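Long-range contacts in putative type VI secretion protein (Escherichia coli, PDB 6SKI), which probably hydrolyses phospholipids as a toxic effector of the type VI secretion system, carried on the VgrG spike: residues A490-S496 and F522-P528; R56-F60 and D497-V502; V275-Q281 and S296-P302. One frame throughout, in Å; residues are numbered along the deposited sequence.

Interaction 1: A490-S496 and F522-P528; sequences ANWNIES and FVFPNKP
Trp492 and Phe524 both hold CG beside the backbone N and anti to the carbonyl carbon (chi1 -80° and -62°), which swings the indole and the phenyl ring to the same side of the paired chains. There they form a T-shaped pair: the edge of the indole meets the face of Phe524, centroids 5.1 Å apart and planes at 71°. On the other face of Phe524 lies Ile494 CG1, 4.0 Å from the ring centroid, so the flat phenyl fills a slot between an aromatic and a branched chain. One face of the indole is covered by CH-pi contacts from Lys527 CG and from Pro528 CD, the latter 3.9 Å from the centroid of the five-membered ring. The backbones run antiparallel. Glu495 and Val523 are a hydrogen-bonded pair, Glu495 N reaching Val523 O at 2.9 Å, while Asn491 N donates to Asn526 O at the far end. Phe524 to Lys527 form a type I turn, which suits the fixed phi of Pro525 at its second position, and Asn491 OD1 accepts from Asn493 N in an Asx turn. Arg289 binds Asn526 OD1. Outside the two-stranded sheet, helix 72-85 packs on Phe522 and strand 328-341 backs Trp492.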
loop_
_atom_site.group_PDB
_atom_site.type_symbol
_atom_site.label_atom_id
_atom_site.label_comp_id
_atom_site.label_asym_id
_atom_site.label_seq_id
_atom_site.Cartn_x
_atom_site.Cartn_y
_atom_site.Cartn_z
ATOM N N ALA A 490 -6.883 13.678 -10.244
ATOM C CA ALA A 490 -6.379 15.018 -9.994
ATOM C C ALA A 490 -7.484 16.027 -10.264
ATOM O O ALA A 490 -8.047 16.062 -11.362
ATOM C CB ALA A 490 -5.162 15.310 -10.870
ATOM N N ASN A 491 -7.799 16.837 -9.259
ATOM C CA ASN A 491 -8.843 17.839 -9.390
ATOM C C ASN A 491 -8.502 19.015 -8.495
ATOM O O ASN A 491 -7.567 18.961 -7.694
ATOM C CB ASN A 491 -10.224 17.281 -9.031
ATOM C CG ASN A 491 -10.230 16.537 -7.718
ATOM O OD1 ASN A 491 -10.189 17.142 -6.651
ATOM N ND2 ASN A 491 -10.297 15.216 -7.786
ATOM N N TRP A 492 -9.274 20.084 -8.635
ATOM C CA TRP A 492 -9.075 21.285 -7.838
ATOM C C TRP A 492 -10.210 21.468 -6.842
ATOM O O TRP A 492 -10.542 22.591 -6.465
ATOM C CB TRP A 492 -8.940 22.508 -8.740
ATOM C CG TRP A 492 -7.577 22.647 -9.329
ATOM C CD1 TRP A 492 -7.184 22.268 -10.575
ATOM C CD2 TRP A 492 -6.424 23.205 -8.698
ATOM N NE1 TRP A 492 -5.858 22.556 -10.761
ATOM C CE2 TRP A 492 -5.367 23.132 -9.621
ATOM C CE3 TRP A 492 -6.181 23.761 -7.439
ATOM C CZ2 TRP A 492 -4.090 23.591 -9.328
ATOM C CZ3 TRP A 492 -4.914 24.217 -7.152
ATOM C CH2 TRP A 492 -3.885 24.130 -8.090
ATOM N N ASN A 493 -10.808 20.364 -6.405
ATOM C CA ASN A 493 -11.808 20.425 -5.353
ATOM C C ASN A 493 -11.133 20.752 -4.033
ATOM O O ASN A 493 -10.084 20.197 -3.700
ATOM C CB ASN A 493 -12.551 19.097 -5.240
ATOM C CG ASN A 493 -13.468 18.842 -6.406
ATOM O OD1 ASN A 493 -14.141 17.817 -6.469
ATOM N ND2 ASN A 493 -13.513 19.779 -7.334
ATOM N N ILE A 494 -11.739 21.649 -3.275
ATOM C CA ILE A 494 -11.160 22.122 -2.027
ATOM C C ILE A 494 -11.775 21.342 -0.878
ATOM O O ILE A 494 -12.952 20.958 -0.920
ATOM C CB ILE A 494 -11.359 23.641 -1.858
ATOM C CG1 ILE A 494 -10.190 24.250 -1.089
ATOM C CG2 ILE A 494 -12.660 23.960 -1.154
ATOM C CD1 ILE A 494 -10.190 25.750 -1.087
ATOM N N GLU A 495 -10.961 21.063 0.129
ATOM C CA GLU A 495 -11.393 20.450 1.369
ATOM C C GLU A 495 -10.956 21.343 2.518
ATOM O O GLU A 495 -10.102 22.217 2.363
ATOM C CB GLU A 495 -10.811 19.041 1.525
ATOM C CG GLU A 495 -11.358 18.037 0.532
ATOM C CD GLU A 495 -11.052 16.607 0.915
ATOM O OE1 GLU A 495 -10.407 16.392 1.963
ATOM O OE2 GLU A 495 -11.453 15.693 0.165
ATOM N N SER A 496 -11.551 21.125 3.682
ATOM C CA SER A 496 -11.248 21.936 4.847
ATOM C C SER A 496 -11.077 21.051 6.070
ATOM O O SER A 496 -11.612 19.942 6.150
ATOM C CB SER A 496 -12.341 22.977 5.105
ATOM O OG SER A 496 -13.562 22.351 5.451
ATOM N N PHE A 522 -7.941 25.359 4.470
ATOM C CA PHE A 522 -8.370 24.850 3.176
ATOM C C PHE A 522 -7.188 24.262 2.422
ATOM O O PHE A 522 -6.126 24.885 2.336
ATOM C CB PHE A 522 -9.031 25.959 2.365
ATOM C CG PHE A 522 -10.399 26.321 2.854
ATOM C CD1 PHE A 522 -10.593 27.444 3.635
ATOM C CD2 PHE A 522 -11.491 25.540 2.532
ATOM C CE1 PHE A 522 -11.847 27.775 4.088
ATOM C CE2 PHE A 522 -12.747 25.871 2.982
ATOM C CZ PHE A 522 -12.924 26.989 3.760
ATOM N N VAL A 523 -7.383 23.065 1.881
ATOM C CA VAL A 523 -6.364 22.339 1.136
ATOM C C VAL A 523 -6.963 21.894 -0.188
ATOM O O VAL A 523 -8.169 21.645 -0.281
ATOM C CB VAL A 523 -5.840 21.127 1.935
ATOM C CG1 VAL A 523 -6.972 20.169 2.242
ATOM C CG2 VAL A 523 -4.723 20.423 1.193
ATOM N N PHE A 524 -6.132 21.828 -1.217
ATOM C CA PHE A 524 -6.505 21.104 -2.420
ATOM C C PHE A 524 -5.834 19.738 -2.360
ATOM O O PHE A 524 -4.688 19.591 -2.800
ATOM C CB PHE A 524 -6.093 21.874 -3.672
ATOM C CG PHE A 524 -6.765 23.206 -3.804
ATOM C CD1 PHE A 524 -8.061 23.299 -4.271
ATOM C CD2 PHE A 524 -6.104 24.365 -3.446
ATOM C CE1 PHE A 524 -8.679 24.522 -4.389
ATOM C CE2 PHE A 524 -6.719 25.589 -3.562
ATOM C CZ PHE A 524 -8.007 25.667 -4.034
ATOM N N PRO A 525 -6.511 18.720 -1.823
ATOM C CA PRO A 525 -5.820 17.455 -1.544
ATOM C C PRO A 525 -5.403 16.711 -2.792
ATOM O O PRO A 525 -4.359 16.049 -2.790
ATOM C CB PRO A 525 -6.866 16.661 -0.749
ATOM C CG PRO A 525 -7.836 17.691 -0.271
ATOM C CD PRO A 525 -7.914 18.654 -1.399
ATOM N N ASN A 526 -6.180 16.810 -3.864
ATOM C CA ASN A 526 -5.964 16.046 -5.080
ATOM C C ASN A 526 -5.571 16.968 -6.217
ATOM O O ASN A 526 -5.972 16.783 -7.363
ATOM C CB ASN A 526 -7.213 15.250 -5.438
ATOM C CG ASN A 526 -7.655 14.342 -4.320
ATOM O OD1 ASN A 526 -6.927 13.438 -3.918
ATOM N ND2 ASN A 526 -8.847 14.587 -3.798
ATOM N N LYS A 527 -4.756 17.960 -5.906
ATOM C CA LYS A 527 -4.395 18.953 -6.901
ATOM C C LYS A 527 -3.384 18.365 -7.877
ATOM O O LYS A 527 -2.460 17.663 -7.465
ATOM C CB LYS A 527 -3.814 20.190 -6.224
ATOM C CG LYS A 527 -2.715 20.886 -6.986
ATOM C CD LYS A 527 -1.802 21.634 -6.044
ATOM C CE LYS A 527 -0.426 21.812 -6.640
ATOM N NZ LYS A 527 0.563 22.176 -5.592
ATOM N N PRO A 528 -3.557 18.621 -9.170
ATOM C CA PRO A 528 -2.646 18.046 -10.158
ATOM C C PRO A 528 -1.245 18.614 -10.023
ATOM O O PRO A 528 -1.047 19.747 -9.581
ATOM C CB PRO A 528 -3.285 18.447 -11.490
ATOM C CG PRO A 528 -4.023 19.694 -11.151
ATOM C CD PRO A 528 -4.635 19.375 -9.824
#

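Interaction 2: R56-F60 and D497-V502; sequences RLMKF and DGNLWV
Leu57 and Phe60 pack on Leu500 of a beta hairpin, in which strand 500-502 pairs antiparallel with strand 509-511; the two residues lie on and following helix 53-58. Leu500 CD1 stands over one face of the Phe60 ring, 3.7 Å from its centroid and 16° off the normal, a CH-pi contact that a slim methyl branch can make with a flat ring. Leu500 CD1 also lies 3.6 Å from Leu57 CD2, so one branch of Leu500 serves two partners. Val502 CG2 adds a looser touch at Phe60 CD1. Beside this apolar patch sits Asp497. With chi1 at -151°, roughly opposite the backbone N, its carboxylate lies across Leu57, with OD2 against the methyl CD2, and presents OD1 to Arg56. Arg56 NH2 and Asp497 OD1 form a long salt bridge, 3.5 Å, in which OD1 approaches the guanidinium at its edge, in plane, although the two groups are turned 64° to each other.

Further out, Phe60 also packs on Ala521 and Val523, while Leu146 of helix 144-154 touches both Leu57 and Asn499. Leu500 rests on Ile509 and Ile511 across the hairpin. The short side chain of Asn499 folds back from the turn to steady Asp497: Asn499 ND2 donates to Asp497 OD2 at 3.0 Å, on the syn side of the carboxylate and somewhat out of its plane, and a weak bond from Asn499 N reaches that same OD2.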
loop_
_atom_site.group_PDB
_atom_site.type_symbol
_atom_site.label_atom_id
_atom_site.label_comp_id
_atom_site.label_asym_id
_atom_site.label_seq_id
_atom_site.Cartn_x
_atom_site.Cartn_y
_atom_site.Cartn_z
ATOM N N ARG A 56 -4.827 12.866 5.897
ATOM C CA ARG A 56 -5.477 13.971 5.205
ATOM C C ARG A 56 -4.818 15.296 5.554
ATOM O O ARG A 56 -4.705 16.184 4.702
ATOM C CB ARG A 56 -6.961 13.989 5.562
ATOM C CG ARG A 56 -7.720 12.776 5.059
ATOM C CD ARG A 56 -9.216 12.994 5.130
ATOM N NE ARG A 56 -9.567 14.025 6.100
ATOM C CZ ARG A 56 -10.072 13.773 7.302
ATOM N NH1 ARG A 56 -10.282 12.522 7.685
ATOM N NH2 ARG A 56 -10.364 14.770 8.124
ATOM N N LEU A 57 -4.370 15.447 6.801
ATOM C CA LEU A 57 -3.681 16.671 7.191
ATOM C C LEU A 57 -2.264 16.717 6.642
ATOM O O LEU A 57 -1.766 17.799 6.321
ATOM C CB LEU A 57 -3.661 16.808 8.711
ATOM C CG LEU A 57 -5.023 17.004 9.366
ATOM C CD1 LEU A 57 -4.867 17.206 10.854
ATOM C CD2 LEU A 57 -5.745 18.170 8.731
ATOM N N MET A 58 -1.601 15.564 6.531
ATOM C CA MET A 58 -0.314 15.518 5.851
ATOM C C MET A 58 -0.438 16.017 4.425
ATOM O O MET A 58 0.498 16.618 3.890
ATOM C CB MET A 58 0.232 14.091 5.853
ATOM C CG MET A 58 1.447 13.878 6.721
ATOM S SD MET A 58 2.182 12.260 6.449
ATOM C CE MET A 58 3.303 12.611 5.102
ATOM N N LYS A 59 -1.588 15.774 3.799
ATOM C CA LYS A 59 -1.794 16.255 2.436
ATOM C C LYS A 59 -1.815 17.783 2.358
ATOM O O LYS A 59 -1.644 18.343 1.270
ATOM C CB LYS A 59 -3.074 15.655 1.858
ATOM C CG LYS A 59 -2.815 14.395 1.048
ATOM C CD LYS A 59 -4.083 13.803 0.475
ATOM C CE LYS A 59 -4.937 13.185 1.561
ATOM N NZ LYS A 59 -6.288 12.831 1.054
ATOM N N PHE A 60 -2.030 18.474 3.484
ATOM C CA PHE A 60 -1.975 19.937 3.481
ATOM C C PHE A 60 -0.611 20.457 3.059
ATOM O O PHE A 60 -0.516 21.548 2.489
ATOM C CB PHE A 60 -2.303 20.502 4.862
ATOM C CG PHE A 60 -3.758 20.769 5.090
ATOM C CD1 PHE A 60 -4.241 22.065 5.075
ATOM C CD2 PHE A 60 -4.633 19.737 5.357
ATOM C CE1 PHE A 60 -5.570 22.322 5.299
ATOM C CE2 PHE A 60 -5.965 19.991 5.584
ATOM C CZ PHE A 60 -6.435 21.284 5.556
ATOM N N ASP A 497 -10.306 21.564 7.020
ATOM C CA ASP A 497 -10.165 20.949 8.329
ATOM C C ASP A 497 -10.099 22.042 9.382
ATOM O O ASP A 497 -9.622 23.147 9.127
ATOM C CB ASP A 497 -8.921 20.060 8.415
ATOM C CG ASP A 497 -9.092 18.922 9.399
ATOM O OD1 ASP A 497 -9.981 18.074 9.180
ATOM O OD2 ASP A 497 -8.345 18.878 10.397
ATOM N N GLY A 498 -10.570 21.716 10.582
ATOM C CA GLY A 498 -10.533 22.645 11.691
ATOM C C GLY A 498 -9.432 22.388 12.690
ATOM O O GLY A 498 -9.446 22.989 13.773
ATOM N N ASN A 499 -8.473 21.525 12.374
ATOM C CA ASN A 499 -7.390 21.175 13.277
ATOM C C ASN A 499 -6.081 21.852 12.906
ATOM O O ASN A 499 -5.048 21.552 13.509
ATOM C CB ASN A 499 -7.204 19.660 13.303
ATOM C CG ASN A 499 -8.363 18.946 13.951
ATOM O OD1 ASN A 499 -8.662 19.166 15.123
ATOM N ND2 ASN A 499 -9.029 18.089 13.190
ATOM N N LEU A 500 -6.100 22.756 11.932
ATOM C CA LEU A 500 -4.893 23.414 11.466
ATOM C C LEU A 500 -5.183 24.885 11.225
ATOM O O LEU A 500 -6.320 25.282 10.960
ATOM C CB LEU A 500 -4.365 22.789 10.166
ATOM C CG LEU A 500 -4.032 21.301 10.097
ATOM C CD1 LEU A 500 -3.511 20.965 8.717
ATOM C CD2 LEU A 500 -3.014 20.915 11.150
ATOM N N TRP A 501 -4.133 25.691 11.317
ATOM C CA TRP A 501 -4.151 27.060 10.830
ATOM C C TRP A 501 -2.921 27.249 9.961
ATOM O O TRP A 501 -1.805 26.958 10.393
ATOM C CB TRP A 501 -4.164 28.075 11.979
ATOM C CG TRP A 501 -4.100 29.488 11.504
ATOM C CD1 TRP A 501 -5.137 30.247 11.059
ATOM C CD2 TRP A 501 -2.931 30.309 11.411
ATOM N NE1 TRP A 501 -4.691 31.491 10.696
ATOM C CE2 TRP A 501 -3.339 31.554 10.902
ATOM C CE3 TRP A 501 -1.583 30.113 11.714
ATOM C CZ2 TRP A 501 -2.446 32.596 10.687
ATOM C CZ3 TRP A 501 -0.701 31.148 11.499
ATOM C CH2 TRP A 501 -1.135 32.374 10.992
ATOM N N VAL A 502 -3.116 27.731 8.742
ATOM C CA VAL A 502 -2.023 27.908 7.797
ATOM C C VAL A 502 -1.739 29.395 7.678
ATOM O O VAL A 502 -2.663 30.196 7.497
ATOM C CB VAL A 502 -2.350 27.288 6.428
ATOM C CG1 VAL A 502 -1.133 27.331 5.535
ATOM C CG2 VAL A 502 -2.833 25.863 6.599
#

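Interaction 3: V275-Q281 and S296-P302; sequences VAKKVFQ and SIKGMWP
Ile297 faces Val279 and Gln281 of strand 278-284, just after Ser296, whose short hydroxyl side chain accepts Lys298 N on OG in an ST turn. Ile297 has CG1 between the backbone N and the carbonyl carbon (chi1 71°), and its CD1 reaches Val279 CG1 at 3.7 Å and Gln281 CB at 3.6 Å. Gly299 follows with a positive phi of 98°, where a side chain would press on the preceding carbonyl, and Trp301 N returns to Ile297 O to close the loop. Trp301 is the broad surface of the contact. Val279 CG2 sits over the centre of its six-membered ring, 3.7 Å from the centroid and 10° off the normal, and Val275 CG1 approaches CZ2 obliquely. The indole NE1 is hydrogen-bonded to Leu271 O. Pro302 closes the segment, its CD 3.2 Å from Val279 O, and Pro302 O accepts Gln281 N at 3.2 Å. Trp301 thus gives the largest single share of an apolar join, with Pro302 and Ile297 adding to it, while one backbone bond, Gln281 N to Pro302 O, begins the parallel pairing of strand 278-284 with strand 303-306 in the central sheet.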
loop_
_atom_site.group_PDB
_atom_site.type_symbol
_atom_site.label_atom_id
_atom_site.label_comp_id
_atom_site.label_asym_id
_atom_site.label_seq_id
_atom_site.Cartn_x
_atom_site.Cartn_y
_atom_site.Cartn_z
ATOM N N VAL A 275 17.893 -7.790 -4.548
ATOM C CA VAL A 275 16.830 -7.529 -3.587
ATOM C C VAL A 275 15.762 -8.608 -3.664
ATOM O O VAL A 275 15.075 -8.883 -2.676
ATOM C CB VAL A 275 16.243 -6.123 -3.812
ATOM C CG1 VAL A 275 15.358 -6.093 -5.045
ATOM C CG2 VAL A 275 15.482 -5.664 -2.588
ATOM N N ALA A 276 15.615 -9.241 -4.824
ATOM C CA ALA A 276 14.623 -10.285 -5.037
ATOM C C ALA A 276 14.988 -11.018 -6.315
ATOM O O ALA A 276 15.794 -10.545 -7.117
ATOM C CB ALA A 276 13.207 -9.713 -5.121
ATOM N N LYS A 277 14.384 -12.190 -6.495
ATOM C CA LYS A 277 14.653 -12.961 -7.701
ATOM C C LYS A 277 13.889 -12.396 -8.891
ATOM O O LYS A 277 14.433 -12.298 -9.995
ATOM C CB LYS A 277 14.319 -14.433 -7.467
ATOM C CG LYS A 277 15.043 -15.012 -6.264
ATOM C CD LYS A 277 14.972 -16.526 -6.220
ATOM C CE LYS A 277 13.854 -17.005 -5.312
ATOM N NZ LYS A 277 14.242 -16.973 -3.874
ATOM N N LYS A 278 12.635 -12.010 -8.682
ATOM C CA LYS A 278 11.838 -11.337 -9.696
ATOM C C LYS A 278 11.141 -10.144 -9.063
ATOM O O LYS A 278 10.598 -10.247 -7.961
ATOM C CB LYS A 278 10.802 -12.277 -10.314
ATOM C CG LYS A 278 11.387 -13.505 -10.985
ATOM C CD LYS A 278 12.222 -13.134 -12.189
ATOM C CE LYS A 278 12.299 -14.280 -13.175
ATOM N NZ LYS A 278 10.993 -14.979 -13.296
ATOM N N VAL A 279 11.171 -9.010 -9.754
ATOM C CA VAL A 279 10.492 -7.797 -9.318
ATOM C C VAL A 279 9.643 -7.295 -10.475
ATOM O O VAL A 279 10.105 -7.271 -11.620
ATOM C CB VAL A 279 11.483 -6.709 -8.863
ATOM C CG1 VAL A 279 10.746 -5.455 -8.441
ATOM C CG2 VAL A 279 12.353 -7.219 -7.730
ATOM N N PHE A 280 8.402 -6.917 -10.183
ATOM C CA PHE A 280 7.504 -6.369 -11.189
ATOM C C PHE A 280 6.732 -5.206 -10.595
ATOM O O PHE A 280 6.168 -5.326 -9.504
ATOM C CB PHE A 280 6.528 -7.428 -11.699
ATOM C CG PHE A 280 5.668 -6.963 -12.834
ATOM C CD1 PHE A 280 6.218 -6.695 -14.071
ATOM C CD2 PHE A 280 4.310 -6.782 -12.660
ATOM C CE1 PHE A 280 5.429 -6.268 -15.110
ATOM C CE2 PHE A 280 3.520 -6.359 -13.699
ATOM C CZ PHE A 280 4.081 -6.098 -14.925
ATOM N N GLN A 281 6.712 -4.082 -11.303
ATOM C CA GLN A 281 5.875 -2.952 -10.940
ATOM C C GLN A 281 4.936 -2.602 -12.080
ATOM O O GLN A 281 5.335 -2.587 -13.247
ATOM C CB GLN A 281 6.689 -1.714 -10.585
ATOM C CG GLN A 281 5.863 -0.682 -9.853
ATOM C CD GLN A 281 6.665 0.498 -9.376
ATOM O OE1 GLN A 281 7.598 0.936 -10.036
ATOM N NE2 GLN A 281 6.292 1.031 -8.226
ATOM N N SER A 296 9.860 5.140 -9.330
ATOM C CA SER A 296 9.896 4.210 -10.445
ATOM C C SER A 296 11.108 3.295 -10.359
ATOM O O SER A 296 12.178 3.684 -9.887
ATOM C CB SER A 296 9.909 4.961 -11.775
ATOM O OG SER A 296 10.334 4.122 -12.830
ATOM N N ILE A 297 10.919 2.066 -10.822
ATOM C CA ILE A 297 11.980 1.082 -10.931
ATOM C C ILE A 297 12.327 0.817 -12.394
ATOM O O ILE A 297 12.926 -0.204 -12.718
ATOM C CB ILE A 297 11.611 -0.213 -10.189
ATOM C CG1 ILE A 297 10.501 -0.957 -10.930
ATOM C CG2 ILE A 297 11.183 0.095 -8.771
ATOM C CD1 ILE A 297 10.215 -2.327 -10.385
ATOM N N LYS A 298 11.970 1.741 -13.281
ATOM C CA LYS A 298 12.210 1.572 -14.705
ATOM C C LYS A 298 13.698 1.672 -14.997
ATOM O O LYS A 298 14.381 2.568 -14.490
ATOM C CB LYS A 298 11.445 2.621 -15.506
ATOM C CG LYS A 298 11.392 2.337 -16.990
ATOM C CD LYS A 298 9.966 2.301 -17.492
ATOM C CE LYS A 298 9.857 1.489 -18.766
ATOM N NZ LYS A 298 10.234 0.069 -18.547
ATOM N N GLY A 299 14.200 0.748 -15.815
ATOM C CA GLY A 299 15.595 0.670 -16.157
ATOM C C GLY A 299 16.364 -0.348 -15.342
ATOM O O GLY A 299 17.298 -0.968 -15.862
ATOM N N MET A 300 15.985 -0.538 -14.082
ATOM C CA MET A 300 16.620 -1.511 -13.206
ATOM C C MET A 300 15.833 -2.812 -13.122
ATOM O O MET A 300 16.418 -3.896 -13.187
ATOM C CB MET A 300 16.802 -0.912 -11.808
ATOM C CG MET A 300 17.275 0.530 -11.817
ATOM S SD MET A 300 18.986 0.704 -12.358
ATOM C CE MET A 300 18.963 2.366 -13.028
ATOM N N TRP A 301 14.520 -2.728 -12.979
ATOM C CA TRP A 301 13.638 -3.882 -12.879
ATOM C C TRP A 301 12.490 -3.726 -13.855
ATOM O O TRP A 301 12.218 -2.624 -14.341
ATOM C CB TRP A 301 13.108 -4.021 -11.445
ATOM C CG TRP A 301 14.148 -4.443 -10.470
ATOM C CD1 TRP A 301 14.813 -3.644 -9.593
ATOM C CD2 TRP A 301 14.649 -5.766 -10.271
ATOM N NE1 TRP A 301 15.697 -4.389 -8.855
ATOM C CE2 TRP A 301 15.617 -5.696 -9.255
ATOM C CE3 TRP A 301 14.374 -7.004 -10.854
ATOM C CZ2 TRP A 301 16.306 -6.814 -8.805
ATOM C CZ3 TRP A 301 15.059 -8.112 -10.408
ATOM C CH2 TRP A 301 16.014 -8.011 -9.395
ATOM N N PRO A 302 11.798 -4.818 -14.182
ATOM C CA PRO A 302 10.659 -4.724 -15.103
ATOM C C PRO A 302 9.545 -3.856 -14.538
ATOM O O PRO A 302 9.076 -4.059 -13.418
ATOM C CB PRO A 302 10.223 -6.184 -15.254
ATOM C CG PRO A 302 11.503 -6.917 -15.090
ATOM C CD PRO A 302 12.108 -6.229 -13.901
#

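In the fold
Interactions 1 and 2 form one continuous patch, with centres about 12 Å apart. Phe60 joins them, its CE2 lying 3.5 Å from Val523 CG1, and strand 495-497 of the first runs on to strand 500-502 of the second. Their segments alternate along the chain, so the N-terminal region and the C-terminal hairpins are woven together. Interaction 3 lies on the other side of the chain's centre, about 32 Å from interaction 1 and about 36 Å from interaction 2 between centres, in the central sheet. It falls in the catalytic family region, and Gln281 is near, without touching, a possible Ser197-His310-Asp245 triad, consistent with an alpha/beta-hydrolase fold.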